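Methanol--corrinoid protein co-methyltransferase (Methanosarcina barkeri, PDB 2I2X) catalyses the methylation of corrinoid-bound cobalt(I) on the partner protein MtaC with methanol, a zinc-dependent step of methanogenesis. Local coordinates at residues 247-258 and 271-282; 361-369 and 403-414. All coordinates share one frame; numbering follows the deposited sequence.

Interaction 1: 247-258 and 271-282; sequences RAISAPRSLVAY and YENIIVKAITGM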
loop_
_atom_site.group_PDB
_atom_site.type_symbol
_atom_site.label_atom_id
_atom_site.label_comp_id
_atom_site.label_asym_id
_atom_site.label_seq_id
_atom_site.Cartn_x
_atom_site.Cartn_y
_atom_site.Cartn_z
ATOM N N ARG A 247 -1.104 16.202 22.016
ATOM C CA ARG A 247 0.036 15.287 21.910
ATOM C C ARG A 247 1.052 15.418 23.030
ATOM O O ARG A 247 1.540 14.409 23.561
ATOM C CB ARG A 247 0.763 15.444 20.578
ATOM C CG ARG A 247 1.876 14.433 20.398
ATOM C CD ARG A 247 1.340 13.035 20.141
ATOM N NE ARG A 247 0.594 12.971 18.876
ATOM C CZ ARG A 247 -0.171 11.947 18.497
ATOM N NH1 ARG A 247 -0.276 10.872 19.278
ATOM N NH2 ARG A 247 -0.828 12.006 17.335
ATOM N N ALA A 248 1.389 16.650 23.364
ATOM C CA ALA A 248 2.333 16.920 24.424
ATOM C C ALA A 248 1.869 16.331 25.765
ATOM O O ALA A 248 2.646 15.703 26.469
ATOM C CB ALA A 248 2.570 18.421 24.532
ATOM N N ILE A 249 0.591 16.507 26.092
ATOM C CA ILE A 249 -0.014 15.964 27.333
ATOM C C ILE A 249 -0.045 14.432 27.352
ATOM O O ILE A 249 -0.037 13.811 28.443
ATOM C CB ILE A 249 -1.467 16.534 27.519
ATOM C CG1 ILE A 249 -1.427 18.069 27.364
ATOM C CG2 ILE A 249 -2.093 16.068 28.833
ATOM C CD1 ILE A 249 -2.714 18.853 27.752
ATOM N N SER A 250 -0.079 13.818 26.156
ATOM C CA SER A 250 -0.221 12.359 26.065
ATOM C C SER A 250 1.071 11.729 26.490
ATOM O O SER A 250 1.086 10.606 27.002
ATOM C CB SER A 250 -0.578 11.902 24.652
ATOM O OG SER A 250 0.516 12.092 23.753
ATOM N N ALA A 251 2.165 12.462 26.288
ATOM C CA ALA A 251 3.498 11.951 26.634
ATOM C C ALA A 251 3.611 11.456 28.102
ATOM O O ALA A 251 3.959 10.296 28.319
ATOM C CB ALA A 251 4.581 12.976 26.295
ATOM N N PRO A 252 3.330 12.322 29.107
ATOM C CA PRO A 252 3.359 11.783 30.505
ATOM C C PRO A 252 2.242 10.793 30.836
ATOM O O PRO A 252 2.426 9.931 31.693
ATOM C CB PRO A 252 3.275 13.031 31.395
ATOM C CG PRO A 252 2.702 14.100 30.508
ATOM C CD PRO A 252 3.047 13.770 29.062
ATOM N N ARG A 253 1.096 10.892 30.172
ATOM C CA ARG A 253 0.106 9.830 30.309
ATOM C C ARG A 253 0.690 8.469 29.876
ATOM O O ARG A 253 0.635 7.496 30.641
ATOM C CB ARG A 253 -1.177 10.147 29.537
ATOM C CG ARG A 253 -2.198 8.953 29.454
ATOM C CD ARG A 253 -1.900 8.032 28.241
ATOM N NE ARG A 253 -2.966 7.076 27.950
ATOM C CZ ARG A 253 -2.817 5.978 27.204
ATOM N NH1 ARG A 253 -1.631 5.677 26.703
ATOM N NH2 ARG A 253 -3.857 5.160 26.994
ATOM N N SER A 254 1.277 8.409 28.673
ATOM C CA SER A 254 1.769 7.137 28.148
ATOM C C SER A 254 3.016 6.686 28.899
ATOM O O SER A 254 3.257 5.492 29.044
ATOM C CB SER A 254 2.010 7.211 26.639
ATOM O OG SER A 254 0.770 7.390 25.943
ATOM N N LEU A 255 3.779 7.643 29.414
ATOM C CA LEU A 255 4.935 7.336 30.237
ATOM C C LEU A 255 4.626 6.404 31.424
ATOM O O LEU A 255 5.493 5.652 31.860
ATOM C CB LEU A 255 5.580 8.633 30.722
ATOM C CG LEU A 255 6.760 8.509 31.691
ATOM C CD1 LEU A 255 7.969 7.899 31.023
ATOM C CD2 LEU A 255 7.137 9.853 32.303
ATOM N N VAL A 256 3.389 6.448 31.929
ATOM C CA VAL A 256 2.980 5.676 33.107
ATOM C C VAL A 256 3.174 4.158 32.950
ATOM O O VAL A 256 3.620 3.483 33.891
ATOM C CB VAL A 256 1.496 6.008 33.568
ATOM C CG1 VAL A 256 1.046 5.086 34.663
ATOM C CG2 VAL A 256 1.361 7.453 34.027
ATOM N N ALA A 257 2.842 3.628 31.772
ATOM C CA ALA A 257 3.061 2.218 31.469
ATOM C C ALA A 257 4.467 1.748 31.892
ATOM O O ALA A 257 4.633 0.678 32.502
ATOM C CB ALA A 257 2.828 1.975 29.992
ATOM N N TYR A 258 5.464 2.572 31.586
ATOM C CA TYR A 258 6.871 2.228 31.821
ATOM C C TYR A 258 7.205 2.386 33.308
ATOM O O TYR A 258 7.840 1.513 33.921
ATOM C CB TYR A 258 7.781 3.041 30.859
ATOM C CG TYR A 258 7.255 2.850 29.444
ATOM C CD1 TYR A 258 7.493 1.652 28.731
ATOM C CD2 TYR A 258 6.392 3.785 28.883
ATOM C CE1 TYR A 258 6.922 1.437 27.477
ATOM C CE2 TYR A 258 5.826 3.577 27.656
ATOM C CZ TYR A 258 6.092 2.412 26.949
ATOM O OH TYR A 258 5.501 2.256 25.707
ATOM N N TYR A 271 2.564 8.214 18.711
ATOM C CA TYR A 271 3.480 9.191 18.183
ATOM C C TYR A 271 4.254 9.920 19.271
ATOM O O TYR A 271 5.366 10.396 19.020
ATOM C CB TYR A 271 2.718 10.187 17.356
ATOM C CG TYR A 271 2.255 9.686 15.997
ATOM C CD1 TYR A 271 1.084 8.960 15.872
ATOM C CD2 TYR A 271 2.964 10.005 14.832
ATOM C CE1 TYR A 271 0.624 8.553 14.639
ATOM C CE2 TYR A 271 2.521 9.584 13.591
ATOM C CZ TYR A 271 1.336 8.859 13.498
ATOM O OH TYR A 271 0.839 8.441 12.264
ATOM N N GLU A 272 3.659 10.042 20.464
ATOM C CA GLU A 272 4.329 10.651 21.589
ATOM C C GLU A 272 5.493 9.790 22.110
ATOM O O GLU A 272 6.241 10.228 22.998
ATOM C CB GLU A 272 3.327 10.936 22.722
ATOM C CG GLU A 272 2.733 9.691 23.470
ATOM C CD GLU A 272 1.599 9.003 22.713
ATOM O OE1 GLU A 272 0.905 8.159 23.350
ATOM O OE2 GLU A 272 1.411 9.285 21.490
ATOM N N ASN A 273 5.638 8.564 21.574
ATOM C CA ASN A 273 6.732 7.661 21.979
ATOM C C ASN A 273 8.112 8.296 21.852
ATOM O O ASN A 273 9.059 7.904 22.569
ATOM C CB ASN A 273 6.705 6.338 21.214
ATOM C CG ASN A 273 5.550 5.440 21.621
ATOM O OD1 ASN A 273 4.885 5.665 22.643
ATOM N ND2 ASN A 273 5.275 4.426 20.793
ATOM N N ILE A 274 8.245 9.276 20.960
ATOM C CA ILE A 274 9.549 9.930 20.843
ATOM C C ILE A 274 9.903 10.645 22.185
ATOM O O ILE A 274 11.035 10.539 22.705
ATOM C CB ILE A 274 9.652 10.854 19.597
ATOM C CG1 ILE A 274 11.012 11.552 19.529
ATOM C CG2 ILE A 274 8.510 11.906 19.580
ATOM C CD1 ILE A 274 12.184 10.667 19.322
ATOM N N ILE A 275 8.933 11.365 22.742
ATOM C CA ILE A 275 9.130 11.949 24.064
ATOM C C ILE A 275 9.418 10.848 25.088
ATOM O O ILE A 275 10.320 10.987 25.874
ATOM C CB ILE A 275 7.929 12.796 24.479
ATOM C CG1 ILE A 275 7.740 13.943 23.494
ATOM C CG2 ILE A 275 8.138 13.366 25.857
ATOM C CD1 ILE A 275 6.343 14.479 23.448
ATOM N N VAL A 276 8.682 9.745 25.038
ATOM C CA VAL A 276 8.801 8.671 26.025
ATOM C C VAL A 276 10.169 7.996 26.003
ATOM O O VAL A 276 10.734 7.666 27.064
ATOM C CB VAL A 276 7.645 7.628 25.860
ATOM C CG1 VAL A 276 7.850 6.426 26.758
ATOM C CG2 VAL A 276 6.284 8.270 26.161
ATOM N N LYS A 277 10.702 7.822 24.786
ATOM C CA LYS A 277 12.023 7.259 24.564
ATOM C C LYS A 277 13.074 8.144 25.175
ATOM O O LYS A 277 13.963 7.639 25.862
ATOM C CB LYS A 277 12.319 7.058 23.073
ATOM C CG LYS A 277 13.672 6.388 22.835
ATOM C CD LYS A 277 13.827 5.865 21.438
ATOM C CE LYS A 277 15.157 5.113 21.223
ATOM N NZ LYS A 277 15.195 4.593 19.833
ATOM N N ALA A 278 12.995 9.448 24.912
ATOM C CA ALA A 278 13.924 10.413 25.527
ATOM C C ALA A 278 13.958 10.321 27.065
ATOM O O ALA A 278 15.023 10.413 27.669
ATOM C CB ALA A 278 13.595 11.845 25.092
ATOM N N ILE A 279 12.805 10.129 27.702
ATOM C CA ILE A 279 12.783 9.975 29.128
ATOM C C ILE A 279 13.312 8.602 29.555
ATOM O O ILE A 279 14.214 8.514 30.391
ATOM C CB ILE A 279 11.351 10.204 29.691
ATOM C CG1 ILE A 279 10.905 11.648 29.459
ATOM C CG2 ILE A 279 11.290 9.886 31.158
ATOM C CD1 ILE A 279 9.435 11.853 29.681
ATOM N N THR A 280 12.754 7.541 28.975
ATOM C CA THR A 280 12.968 6.183 29.487
ATOM C C THR A 280 14.193 5.444 28.944
ATOM O O THR A 280 14.690 4.505 29.598
ATOM C CB THR A 280 11.760 5.269 29.190
ATOM O OG1 THR A 280 11.604 5.144 27.777
ATOM C CG2 THR A 280 10.463 5.823 29.780
ATOM N N GLY A 281 14.651 5.811 27.746
ATOM C CA GLY A 281 15.738 5.063 27.100
ATOM C C GLY A 281 15.277 3.700 26.633
ATOM O O GLY A 281 16.095 2.817 26.354
ATOM N N MET A 282 13.955 3.536 26.546
ATOM C CA MET A 282 13.333 2.289 26.126
ATOM C C MET A 282 12.954 2.352 24.644
ATOM O O MET A 282 12.723 3.466 24.109
ATOM C CB MET A 282 12.093 2.009 26.962
ATOM C CG MET A 282 12.440 1.449 28.320
ATOM S SD MET A 282 11.053 1.516 29.456
ATOM C CE MET A 282 11.771 0.803 30.918
HETATM O O HOH W 1 3.792 4.111 24.307
#

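Interaction 2: 361-369 and 403-414; sequences RYRDPQAYM and IIEEGAAGKLEL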
loop_
_atom_site.group_PDB
_atom_site.type_symbol
_atom_site.label_atom_id
_atom_site.label_comp_id
_atom_site.label_asym_id
_atom_site.label_seq_id
_atom_site.Cartn_x
_atom_site.Cartn_y
_atom_site.Cartn_z
ATOM N N ARG A 361 9.957 18.756 9.840
ATOM C CA ARG A 361 9.984 19.758 10.899
ATOM C C ARG A 361 9.052 20.958 10.628
ATOM O O ARG A 361 8.447 21.491 11.587
ATOM C CB ARG A 361 11.433 20.242 11.254
ATOM C CG ARG A 361 11.448 21.562 12.107
ATOM C CD ARG A 361 12.841 22.119 12.514
ATOM N NE ARG A 361 13.349 21.172 13.455
ATOM C CZ ARG A 361 13.700 21.378 14.712
ATOM N NH1 ARG A 361 13.697 22.582 15.264
ATOM N NH2 ARG A 361 14.104 20.313 15.393
ATOM N N TYR A 362 8.937 21.381 9.359
ATOM C CA TYR A 362 8.180 22.614 9.054
ATOM C C TYR A 362 6.799 22.364 8.441
ATOM O O TYR A 362 6.039 23.313 8.148
ATOM C CB TYR A 362 9.013 23.611 8.213
ATOM C CG TYR A 362 10.264 24.088 8.946
ATOM C CD1 TYR A 362 10.175 24.963 10.045
ATOM C CD2 TYR A 362 11.535 23.627 8.573
ATOM C CE1 TYR A 362 11.326 25.378 10.735
ATOM C CE2 TYR A 362 12.682 24.027 9.256
ATOM C CZ TYR A 362 12.578 24.914 10.323
ATOM O OH TYR A 362 13.723 25.301 10.988
ATOM N N ARG A 363 6.473 21.087 8.274
ATOM C CA ARG A 363 5.218 20.724 7.689
ATOM C C ARG A 363 4.007 21.174 8.508
ATOM O O ARG A 363 2.991 21.523 7.912
ATOM C CB ARG A 363 5.152 19.221 7.445
ATOM C CG ARG A 363 4.301 18.790 6.218
ATOM C CD ARG A 363 4.485 17.282 5.978
ATOM N NE ARG A 363 5.788 17.087 5.368
ATOM C CZ ARG A 363 6.048 17.266 4.070
ATOM N NH1 ARG A 363 5.095 17.653 3.211
ATOM N NH2 ARG A 363 7.277 17.108 3.645
ATOM N N ASP A 364 4.107 21.166 9.849
ATOM C CA ASP A 364 2.949 21.358 10.737
ATOM C C ASP A 364 3.431 21.481 12.182
ATOM O O ASP A 364 4.464 20.910 12.530
ATOM C CB ASP A 364 2.036 20.145 10.653
ATOM C CG ASP A 364 0.623 20.424 11.128
ATOM O OD1 ASP A 364 0.328 20.075 12.291
ATOM O OD2 ASP A 364 -0.198 20.995 10.355
ATOM N N PRO A 365 2.691 22.221 13.042
ATOM C CA PRO A 365 3.140 22.241 14.433
ATOM C C PRO A 365 3.143 20.865 15.087
ATOM O O PRO A 365 3.945 20.621 15.995
ATOM C CB PRO A 365 2.142 23.200 15.117
ATOM C CG PRO A 365 0.989 23.265 14.225
ATOM C CD PRO A 365 1.510 23.097 12.843
ATOM N N GLN A 366 2.274 19.973 14.631
ATOM C CA GLN A 366 2.254 18.592 15.155
ATOM C C GLN A 366 3.579 17.875 14.897
ATOM O O GLN A 366 3.983 16.997 15.660
ATOM C CB GLN A 366 1.108 17.787 14.552
ATOM C CG GLN A 366 -0.254 18.313 14.947
ATOM C CD GLN A 366 -1.389 17.517 14.335
ATOM O OE1 GLN A 366 -1.800 16.485 14.876
ATOM N NE2 GLN A 366 -1.931 18.012 13.226
ATOM N N ALA A 367 4.270 18.268 13.833
ATOM C CA ALA A 367 5.507 17.622 13.481
ATOM C C ALA A 367 6.659 18.343 14.182
ATOM O O ALA A 367 7.540 17.694 14.803
ATOM C CB ALA A 367 5.674 17.619 11.989
ATOM N N TYR A 368 6.635 19.676 14.104
ATOM C CA TYR A 368 7.633 20.505 14.752
ATOM C C TYR A 368 7.970 20.074 16.192
ATOM O O TYR A 368 9.145 19.935 16.546
ATOM C CB TYR A 368 7.191 21.980 14.741
ATOM C CG TYR A 368 8.318 22.910 15.114
ATOM C CD1 TYR A 368 9.194 23.391 14.133
ATOM C CD2 TYR A 368 8.538 23.280 16.445
ATOM C CE1 TYR A 368 10.261 24.202 14.449
ATOM C CE2 TYR A 368 9.620 24.128 16.777
ATOM C CZ TYR A 368 10.472 24.570 15.767
ATOM O OH TYR A 368 11.521 25.391 16.051
ATOM N N MET A 369 6.942 19.884 17.019
ATOM C CA MET A 369 7.120 19.486 18.414
ATOM C C MET A 369 7.703 18.084 18.528
ATOM O O MET A 369 8.441 17.781 19.457
ATOM C CB MET A 369 5.779 19.558 19.152
ATOM C CG MET A 369 5.852 19.330 20.683
ATOM S SD MET A 369 5.725 17.580 21.191
ATOM C CE MET A 369 3.960 17.365 21.194
ATOM N N ILE A 403 7.558 25.947 22.593
ATOM C CA ILE A 403 8.255 25.380 21.465
ATOM C C ILE A 403 7.663 25.830 20.139
ATOM O O ILE A 403 8.408 26.321 19.289
ATOM C CB ILE A 403 8.360 23.845 21.557
ATOM C CG1 ILE A 403 9.368 23.496 22.656
ATOM C CG2 ILE A 403 8.793 23.262 20.182
ATOM C CD1 ILE A 403 9.249 22.121 23.183
ATOM N N ILE A 404 6.340 25.707 19.984
ATOM C CA ILE A 404 5.663 26.127 18.739
ATOM C C ILE A 404 5.857 27.635 18.512
ATOM O O ILE A 404 6.082 28.074 17.390
ATOM C CB ILE A 404 4.136 25.778 18.731
ATOM C CG1 ILE A 404 3.866 24.285 18.945
ATOM C CG2 ILE A 404 3.439 26.314 17.460
ATOM C CD1 ILE A 404 4.670 23.347 18.030
ATOM N N GLU A 405 5.795 28.417 19.581
ATOM C CA GLU A 405 5.994 29.861 19.496
ATOM C C GLU A 405 7.374 30.213 18.983
ATOM O O GLU A 405 7.508 31.113 18.141
ATOM C CB GLU A 405 5.756 30.549 20.860
ATOM C CG GLU A 405 4.351 31.026 21.059
ATOM C CD GLU A 405 3.969 31.369 22.521
ATOM O OE1 GLU A 405 2.749 31.418 22.787
ATOM O OE2 GLU A 405 4.824 31.594 23.402
ATOM N N GLU A 406 8.400 29.529 19.496
ATOM C CA GLU A 406 9.759 29.803 19.039
ATOM C C GLU A 406 9.846 29.406 17.572
ATOM O O GLU A 406 10.401 30.146 16.755
ATOM C CB GLU A 406 10.815 29.070 19.873
ATOM C CG GLU A 406 10.938 29.607 21.289
ATOM C CD GLU A 406 11.722 28.671 22.218
ATOM O OE1 GLU A 406 12.608 27.905 21.716
ATOM O OE2 GLU A 406 11.451 28.711 23.445
ATOM N N GLY A 407 9.247 28.261 17.246
ATOM C CA GLY A 407 9.145 27.796 15.869
ATOM C C GLY A 407 8.512 28.874 15.031
ATOM O O GLY A 407 9.069 29.273 14.021
ATOM N N ALA A 408 7.357 29.370 15.469
ATOM C CA ALA A 408 6.616 30.368 14.668
ATOM C C ALA A 408 7.389 31.674 14.449
ATOM O O ALA A 408 7.192 32.342 13.446
ATOM C CB ALA A 408 5.256 30.636 15.230
ATOM N N ALA A 409 8.279 32.014 15.372
ATOM C CA ALA A 409 9.098 33.205 15.229
ATOM C C ALA A 409 10.267 32.927 14.278
ATOM O O ALA A 409 10.879 33.847 13.752
ATOM C CB ALA A 409 9.618 33.662 16.612
ATOM N N GLY A 410 10.583 31.652 14.080
ATOM C CA GLY A 410 11.566 31.237 13.083
ATOM C C GLY A 410 10.849 30.955 11.790
ATOM O O GLY A 410 10.100 31.800 11.295
ATOM N N LYS A 411 11.020 29.741 11.268
ATOM C CA LYS A 411 10.571 29.423 9.905
ATOM C C LYS A 411 9.251 28.641 9.813
ATOM O O LYS A 411 8.700 28.460 8.694
ATOM C CB LYS A 411 11.678 28.694 9.157
ATOM C CG LYS A 411 12.833 29.588 8.772
ATOM C CD LYS A 411 13.683 28.965 7.681
ATOM C CE LYS A 411 14.564 27.833 8.172
ATOM N NZ LYS A 411 15.189 28.048 9.524
ATOM N N LEU A 412 8.753 28.178 10.965
ATOM C CA LEU A 412 7.440 27.522 11.038
ATOM C C LEU A 412 6.366 28.547 10.671
ATOM O O LEU A 412 6.221 29.570 11.339
ATOM C CB LEU A 412 7.172 26.951 12.448
ATOM C CG LEU A 412 5.866 26.164 12.670
ATOM C CD1 LEU A 412 5.747 24.935 11.735
ATOM C CD2 LEU A 412 5.653 25.757 14.124
ATOM N N GLU A 413 5.629 28.262 9.605
ATOM C CA GLU A 413 4.681 29.189 9.033
ATOM C C GLU A 413 3.260 28.790 9.471
ATOM O O GLU A 413 2.639 27.877 8.900
ATOM C CB GLU A 413 4.848 29.136 7.516
ATOM C CG GLU A 413 4.215 30.248 6.713
ATOM C CD GLU A 413 4.153 29.929 5.220
ATOM O OE1 GLU A 413 4.174 28.738 4.813
ATOM O OE2 GLU A 413 4.078 30.880 4.421
ATOM N N LEU A 414 2.749 29.469 10.501
ATOM C CA LEU A 414 1.416 29.182 11.021
ATOM C C LEU A 414 0.434 30.149 10.413
ATOM O O LEU A 414 0.785 31.304 10.188
ATOM C CB LEU A 414 1.390 29.357 12.535
ATOM C CG LEU A 414 2.315 28.539 13.426
ATOM C CD1 LEU A 414 1.870 28.752 14.864
ATOM C CD2 LEU A 414 2.265 27.034 13.027
HETATM O O HOH W 2 13.117 28.231 12.462
HETATM O O HOH W 3 6.548 26.025 8.014
#

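Interaction 1: 247-258 and 271-282
Glu-272 reaches across to helix 247-258, where its stem and carboxylate meet Arg-247, Ser-250 and Ser-254; helix 273-280 crosses helix 247-258 at -51° with the axes 8.7 Å apart. Its CB and CG sit against the hydroxyl of Ser-250, Glu-272 CB standing 3.2 Å from Ser-250 OG. CG lies between the backbone N and the carbonyl carbon (chi1 69°), and a bend at chi2 then spreads the carboxylate across the helix. There OE1 accepts a 2.7 Å hydrogen bond from Ser-254 OG on its anti lone pair, and Asp-219 N also donates to it. OE2 takes the 3.2 Å salt bridge from Arg-247 NH1 on the syn side, 31° out of the carboxylate plane. The Arg-247 guanidinium has Tyr-271 CB over the centre of one face, 3.6 Å from CZ, while its NH2 bonds to Asn-224. Ser-254 OG in turn accepts from Arg-253 NH1, whose guanidinium also pairs with Asp-217 and Asp-219.

Farther along, the contacts are mostly apolar. Ala-251 CB packs 3.6 Å from Ile-275 CG2. Leu-255 CD1 touches Thr-280 CG2 at 3.5 Å and also meets Ile-279. Val-276 CG1 reaches Tyr-258 CE2 at 3.6 Å, Met-282 SD makes an oblique Met-aromatic contact with the same ring, and a water joins Tyr-258 OH to Asn-273 OD1.

Buried about 7 Å from the side chain of the zinc ligand Cys-220, Glu-272 thus has a hydroxyl and a backbone N-H on OE1 and an arginine on OE2, a setting likely to favour its ionised form.

Interaction 2: 361-369 and 403-414
Here the N-capped short helix 365-368 packs on the C-terminal end of helix 389-409, in the helical part that accompanies the TIM barrel. Tyr-368 carries the contact: with CG anti to the backbone N (chi1 -167°) its ring reaches across the other helix, toward Gly-407. Ile-403 CG2 meets the ring edge in plane, 3.6 Å from Tyr-368 CE2, and Leu-412 CD2 comes obliquely to Tyr-368 CG. The hydroxyl end rests on Gly-407, whose CA is 3.4 Å from Tyr-368 OH; a CB there would collide with the ring. A leucine in place of Tyr-368 would probably open a gap over Gly-407 and leave Ile-403 without its aromatic neighbour.

Pro-365 CB packs 3.9 Å from Ile-404 CD1, and Pro-365 CD meets Leu-414. Tyr-362 CE1 lies 3.7 Å from Lys-411 CB; Tyr-362 OH and Lys-411 NZ, only weakly bonded to each other, both bind Asp-3 of another chain, probably MtaC. A water joins Tyr-362 O to Glu-413 N. Asp-364 OD1 accepts from Gln-366 N at 3.0 Å, while its OD2 bonds to His-240 and to Arg-15 of that neighbouring chain. The whole is an N-capped short helix seated on a longer helix's end, beside the barrel and at a subunit interface.

The centres of interactions 1 and 2 lie 21 Å apart, yet Met-369 joins them. Its CE packs 3.4 Å from Ala-248 N and 3.7 Å from Arg-247 CG, while Met-369 SD is 3.9 Å from Ile-275 CD1, so one methionine touches both helices of interaction 1. Helix 389-409 gives a second connection: its last turns belong to interaction 2, and earlier residues such as Ala-397 and Cys-400 pack on helix 240-259. Interaction 1 is the inner one, with the Tyr-271 side chain about 8 Å from the bound zinc ion. Interaction 2 lies away from the metal and corrinoid sites, against another chain of the assembly.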